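Local atomic coordinates of NS6 protease (Murine norovirus 1, PDB entry 4ASH), a protein that cleaves the norovirus replicase polyprotein as a trypsin-like cysteine protease, probably releasing the mature non-structural proteins. Residues A[5-10]-A[18-23]; A[88-91]-A[95-98]. The protein carries 1 engineered substitution. All coordinates share one frame; numbering follows the deposited sequence.

Contact 1 (A[5-10]-A[18-23]); sequences VSIWSR and WGFWVS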
# COMPACT_ATOMS: atom_id res chain seq x y z
N VAL A 5 -13.87 3.49 -11.05
CA VAL A 5 -13.73 4.90 -10.70
C VAL A 5 -13.87 5.18 -9.20
O VAL A 5 -13.19 6.05 -8.66
CB VAL A 5 -14.74 5.78 -11.49
CG1 VAL A 5 -16.11 5.12 -11.54
CG2 VAL A 5 -14.83 7.17 -10.88
N SER A 6 -14.73 4.42 -8.53
CA SER A 6 -15.04 4.67 -7.12
C SER A 6 -13.89 4.28 -6.19
O SER A 6 -13.86 4.68 -5.02
CB SER A 6 -16.30 3.92 -6.70
OG SER A 6 -16.07 2.52 -6.71
N ILE A 7 -12.94 3.51 -6.70
CA ILE A 7 -11.83 3.03 -5.87
C ILE A 7 -10.94 4.19 -5.43
O ILE A 7 -10.30 4.14 -4.38
CB ILE A 7 -10.99 1.98 -6.62
CG1 ILE A 7 -10.18 1.12 -5.64
CG2 ILE A 7 -10.08 2.65 -7.65
CD1 ILE A 7 -9.54 -0.09 -6.28
N TRP A 8 -10.88 5.24 -6.24
CA TRP A 8 -9.99 6.35 -5.94
C TRP A 8 -10.39 7.15 -4.69
O TRP A 8 -9.54 7.75 -4.03
CB TRP A 8 -9.90 7.29 -7.14
CG TRP A 8 -9.11 6.71 -8.27
CD1 TRP A 8 -9.59 6.03 -9.35
CD2 TRP A 8 -7.69 6.72 -8.40
NE1 TRP A 8 -8.56 5.63 -10.16
CE2 TRP A 8 -7.38 6.03 -9.60
CE3 TRP A 8 -6.66 7.23 -7.62
CZ2 TRP A 8 -6.07 5.88 -10.05
CZ3 TRP A 8 -5.34 7.07 -8.08
CH2 TRP A 8 -5.07 6.40 -9.27
N SER A 9 -11.68 7.16 -4.34
CA SER A 9 -12.09 7.91 -3.16
C SER A 9 -11.57 7.25 -1.89
O SER A 9 -11.60 7.87 -0.81
CB SER A 9 -13.61 8.06 -3.10
OG SER A 9 -14.20 6.88 -2.62
N ARG A 10 -11.04 6.03 -2.04
CA ARG A 10 -10.44 5.25 -0.95
C ARG A 10 -9.01 5.69 -0.65
O ARG A 10 -8.45 5.33 0.40
CB ARG A 10 -10.38 3.76 -1.29
CG ARG A 10 -11.71 3.03 -1.43
CD ARG A 10 -11.42 1.57 -1.79
NE ARG A 10 -12.63 0.84 -2.13
CZ ARG A 10 -13.14 -0.15 -1.40
NH1 ARG A 10 -12.52 -0.57 -0.30
NH2 ARG A 10 -14.26 -0.73 -1.80
N TRP A 18 0.09 8.90 1.89
CA TRP A 18 -1.27 8.52 1.56
C TRP A 18 -1.60 7.23 2.27
O TRP A 18 -0.71 6.57 2.81
CB TRP A 18 -1.40 8.30 0.05
CG TRP A 18 -1.03 9.53 -0.70
CD1 TRP A 18 0.22 9.93 -1.04
CD2 TRP A 18 -1.92 10.54 -1.17
NE1 TRP A 18 0.17 11.14 -1.71
CE2 TRP A 18 -1.14 11.52 -1.80
CE3 TRP A 18 -3.32 10.70 -1.13
CZ2 TRP A 18 -1.71 12.65 -2.38
CZ3 TRP A 18 -3.87 11.82 -1.71
CH2 TRP A 18 -3.07 12.78 -2.33
N GLY A 19 -2.88 6.88 2.29
CA GLY A 19 -3.31 5.56 2.75
C GLY A 19 -4.55 5.15 1.97
O GLY A 19 -5.05 5.92 1.13
N PHE A 20 -5.05 3.95 2.26
CA PHE A 20 -6.11 3.33 1.47
C PHE A 20 -7.10 2.62 2.36
O PHE A 20 -6.71 1.82 3.23
CB PHE A 20 -5.49 2.30 0.52
CG PHE A 20 -6.47 1.64 -0.41
CD1 PHE A 20 -7.04 2.35 -1.46
CD2 PHE A 20 -6.83 0.31 -0.25
CE1 PHE A 20 -7.93 1.76 -2.33
CE2 PHE A 20 -7.73 -0.29 -1.12
CZ PHE A 20 -8.27 0.42 -2.16
N TRP A 21 -8.39 2.91 2.16
CA TRP A 21 -9.44 2.17 2.85
C TRP A 21 -9.72 0.84 2.20
O TRP A 21 -10.31 0.77 1.13
CB TRP A 21 -10.74 3.00 2.89
CG TRP A 21 -10.63 4.20 3.75
CD1 TRP A 21 -10.38 5.48 3.33
CD2 TRP A 21 -10.71 4.25 5.17
NE1 TRP A 21 -10.32 6.32 4.42
CE2 TRP A 21 -10.51 5.59 5.56
CE3 TRP A 21 -10.92 3.28 6.17
CZ2 TRP A 21 -10.52 6.00 6.90
CZ3 TRP A 21 -10.93 3.69 7.49
CH2 TRP A 21 -10.73 5.02 7.85
N VAL A 22 -9.27 -0.23 2.86
CA VAL A 22 -9.55 -1.59 2.39
C VAL A 22 -11.03 -1.89 2.62
O VAL A 22 -11.66 -2.62 1.84
CB VAL A 22 -8.69 -2.61 3.14
CG1 VAL A 22 -9.01 -4.05 2.67
CG2 VAL A 22 -7.23 -2.31 2.90
N SER A 23 -11.59 -1.33 3.68
CA SER A 23 -13.01 -1.47 3.99
C SER A 23 -13.41 -0.25 4.77
O SER A 23 -12.59 0.62 5.01
CB SER A 23 -13.26 -2.70 4.86
OG SER A 23 -12.72 -2.51 6.16

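Contact 2 (A[88-91]-A[95-98]); sequences LVKR and EMLA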
# COMPACT_ATOMS: atom_id res chain seq x y z
N LEU A 88 -2.14 2.95 -7.58
CA LEU A 88 -3.10 4.04 -7.63
C LEU A 88 -2.49 5.26 -6.97
O LEU A 88 -2.72 5.54 -5.80
CB LEU A 88 -4.39 3.65 -6.92
CG LEU A 88 -5.05 2.33 -7.35
CD1 LEU A 88 -6.40 2.16 -6.62
CD2 LEU A 88 -5.24 2.27 -8.85
N VAL A 89 -1.65 5.98 -7.72
CA VAL A 89 -1.00 7.17 -7.18
C VAL A 89 -1.93 8.37 -7.24
O VAL A 89 -2.41 8.73 -8.31
CB VAL A 89 0.26 7.52 -7.97
CG1 VAL A 89 0.82 8.85 -7.50
CG2 VAL A 89 1.30 6.43 -7.82
N LYS A 90 -2.17 8.98 -6.09
CA LYS A 90 -2.74 10.34 -6.10
C LYS A 90 -1.65 11.33 -5.83
O LYS A 90 -0.75 11.06 -5.05
CB LYS A 90 -3.80 10.49 -5.02
CG LYS A 90 -5.18 10.02 -5.41
CD LYS A 90 -6.21 10.59 -4.44
CE LYS A 90 -7.61 10.15 -4.81
NZ LYS A 90 -8.58 10.57 -3.76
N ARG A 91 -1.76 12.51 -6.46
CA ARG A 91 -0.88 13.62 -6.15
C ARG A 91 -1.68 14.64 -5.35
O ARG A 91 -2.91 14.58 -5.33
CB ARG A 91 -0.34 14.23 -7.43
CG ARG A 91 0.57 13.28 -8.24
CD ARG A 91 1.97 13.20 -7.66
NE ARG A 91 2.65 11.92 -7.90
CZ ARG A 91 3.23 11.55 -9.04
NH1 ARG A 91 3.22 12.35 -10.10
NH2 ARG A 91 3.82 10.35 -9.13
N GLU A 95 -4.83 14.85 -8.70
CA GLU A 95 -4.56 14.08 -9.91
C GLU A 95 -4.45 12.60 -9.58
O GLU A 95 -3.87 12.24 -8.56
CB GLU A 95 -3.27 14.56 -10.59
CG GLU A 95 -3.00 13.88 -11.93
CD GLU A 95 -1.69 14.30 -12.57
OE1 GLU A 95 -0.94 15.10 -11.97
OE2 GLU A 95 -1.40 13.80 -13.68
N MET A 96 -5.03 11.77 -10.44
CA MET A 96 -5.04 10.32 -10.24
C MET A 96 -4.25 9.65 -11.36
O MET A 96 -4.61 9.75 -12.53
CB MET A 96 -6.48 9.81 -10.19
CG MET A 96 -7.27 10.34 -9.00
SD MET A 96 -9.07 10.32 -9.21
CE MET A 96 -9.23 11.74 -10.32
N LEU A 97 -3.17 8.98 -10.99
CA LEU A 97 -2.29 8.36 -11.96
C LEU A 97 -2.16 6.87 -11.65
O LEU A 97 -1.50 6.50 -10.69
CB LEU A 97 -0.90 8.98 -11.90
CG LEU A 97 -0.80 10.47 -12.23
CD1 LEU A 97 0.53 11.03 -11.75
CD2 LEU A 97 -0.96 10.66 -13.72
N ALA A 98 -2.79 6.04 -12.47
CA ALA A 98 -2.66 4.60 -12.32
C ALA A 98 -1.39 4.18 -13.04
O ALA A 98 -1.23 4.42 -14.24
CB ALA A 98 -3.87 3.90 -12.89
O HOH W 1 2.16 15.04 -10.77

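Contact 1 (A[5-10]-A[18-23])
Arg10 and Phe20 form the tight part of this contact, where the N-terminal 3-10 segment 5-10 of the chymotrypsin-like fold packs on strand 17-21 of the antiparallel sheet of the N-terminal half. Arg10 O receives the backbone N-H of Trp21 N at 3.0 Å, and Phe20 CA sends a C-H toward the same oxygen, so two donors from neighbouring residues converge on one carbonyl.

The side chains also close up. Arg10 CB reaches Phe20 CE1 at 3.3 Å and Arg10 CD reaches Phe20 CZ at 3.4 Å, the aliphatic part of the arginine passing the CE1/CZ corner of the ring at a slant. The guanidinium plane is turned 26° from that ring. Phe20 CG stands anti to the backbone N (chi1 -177°), which carries the ring to the 3-10 segment, where Ile7 CG1 meets Phe20 CZ at a looser 4.0 Å.

Packing thins toward the start of the turn: Val5 and Ser6 are exposed and stay far from the strand, while Trp8 faces away from it and lies on Leu88 and Met96. Ser9, exposed too, turns its hydroxyl back to Ser6 O.

At the buried end, NH2 of Arg10 binds Pro71 O. Arg10 NH1 donates to Trp21 O, which lies near the guanidinium plane, at 3.0 Å with an N-H...O angle of 161°, and makes a weak, bent bond to Val22 O.

Contact 2 (A[88-91]-A[95-98])
Leu88 C lies 4.0 Å from Leu97 O where strands 84-90 and 96-111 come together as an antiparallel beta hairpin in the C-terminal barrel of the chymotrypsin-like fold. In register Leu88 is matched with Ala98 as a non-hydrogen-bonded pair, and the short strand axes run at 155° to each other. The side chain of Leu88 packs on Trp8, Pro144 and Val146.

Val89 follows as the hydrogen-bonded pair of Leu97, and its two bonds differ in quality. Leu97 N points almost straight at Val89 O, 2.8 Å away with 175° at the hydrogen. In the return bond, from Val89 N to Leu97 O, the donor sits above the carbonyl plane and the bond is more bent. Val89 CB and Leu97 CB lie on a common face, 4.3 Å apart.

Lys90 comes next, opposite Met96 on the other face, again as a non-hydrogen-bonded pair. The two side chains lie side by side and point the same way, with Lys90 CG 4.2 Å from Met96 CG; beyond CG the lysine stays extended and delivers NZ to the carbonyls of Trp8 and Val11. Its CA also makes a C-H...O contact with Glu95 O.

Arg91 leaves the strand, yet Arg91 N still binds Glu95 O at 3.0 Å, with the donor in the carbonyl plane. The chain bends at CB-CG (chi2 -79°) and brings one guanidinium face over Leu97 CD1, 3.4 Å from Arg91 NH1. NH2 forms a salt bridge with Asp140.

A water in the guanidinium plane accepts from Arg91 NH1 and gives a weak bond to Glu95 OE1. With Arg91 NH1 and Glu95 OE1 5.3 Å apart, the opposite charges, bridged by a water and not in direct contact, would probably attract only modestly, while Asp140 takes the direct ionic bond.

How the contacts relate
Contact 1 is wholly buried, whereas contact 2 runs from buried Leu88 and Val89 to exposed Glu95 and Met96 near the hairpin turn. They hold different elements: 5-10 covers the N-terminal sheet, and 88-91 with 95-98 belongs to the C-terminal barrel. Their centres are about 11 Å apart and they meet directly: Trp8 CE3 lies 3.5 Å from Met96 CG, and Trp18 CZ2 lies 3.3 Å from Lys90 O. Segment 5-10 thus touches both halves of the fold. The chemistry differs accordingly. In contact 1 an arginine spends its N-H groups on backbone carbonyls, while in contact 2 regular strand bonds dominate and the arginine turns to a carboxylate and water.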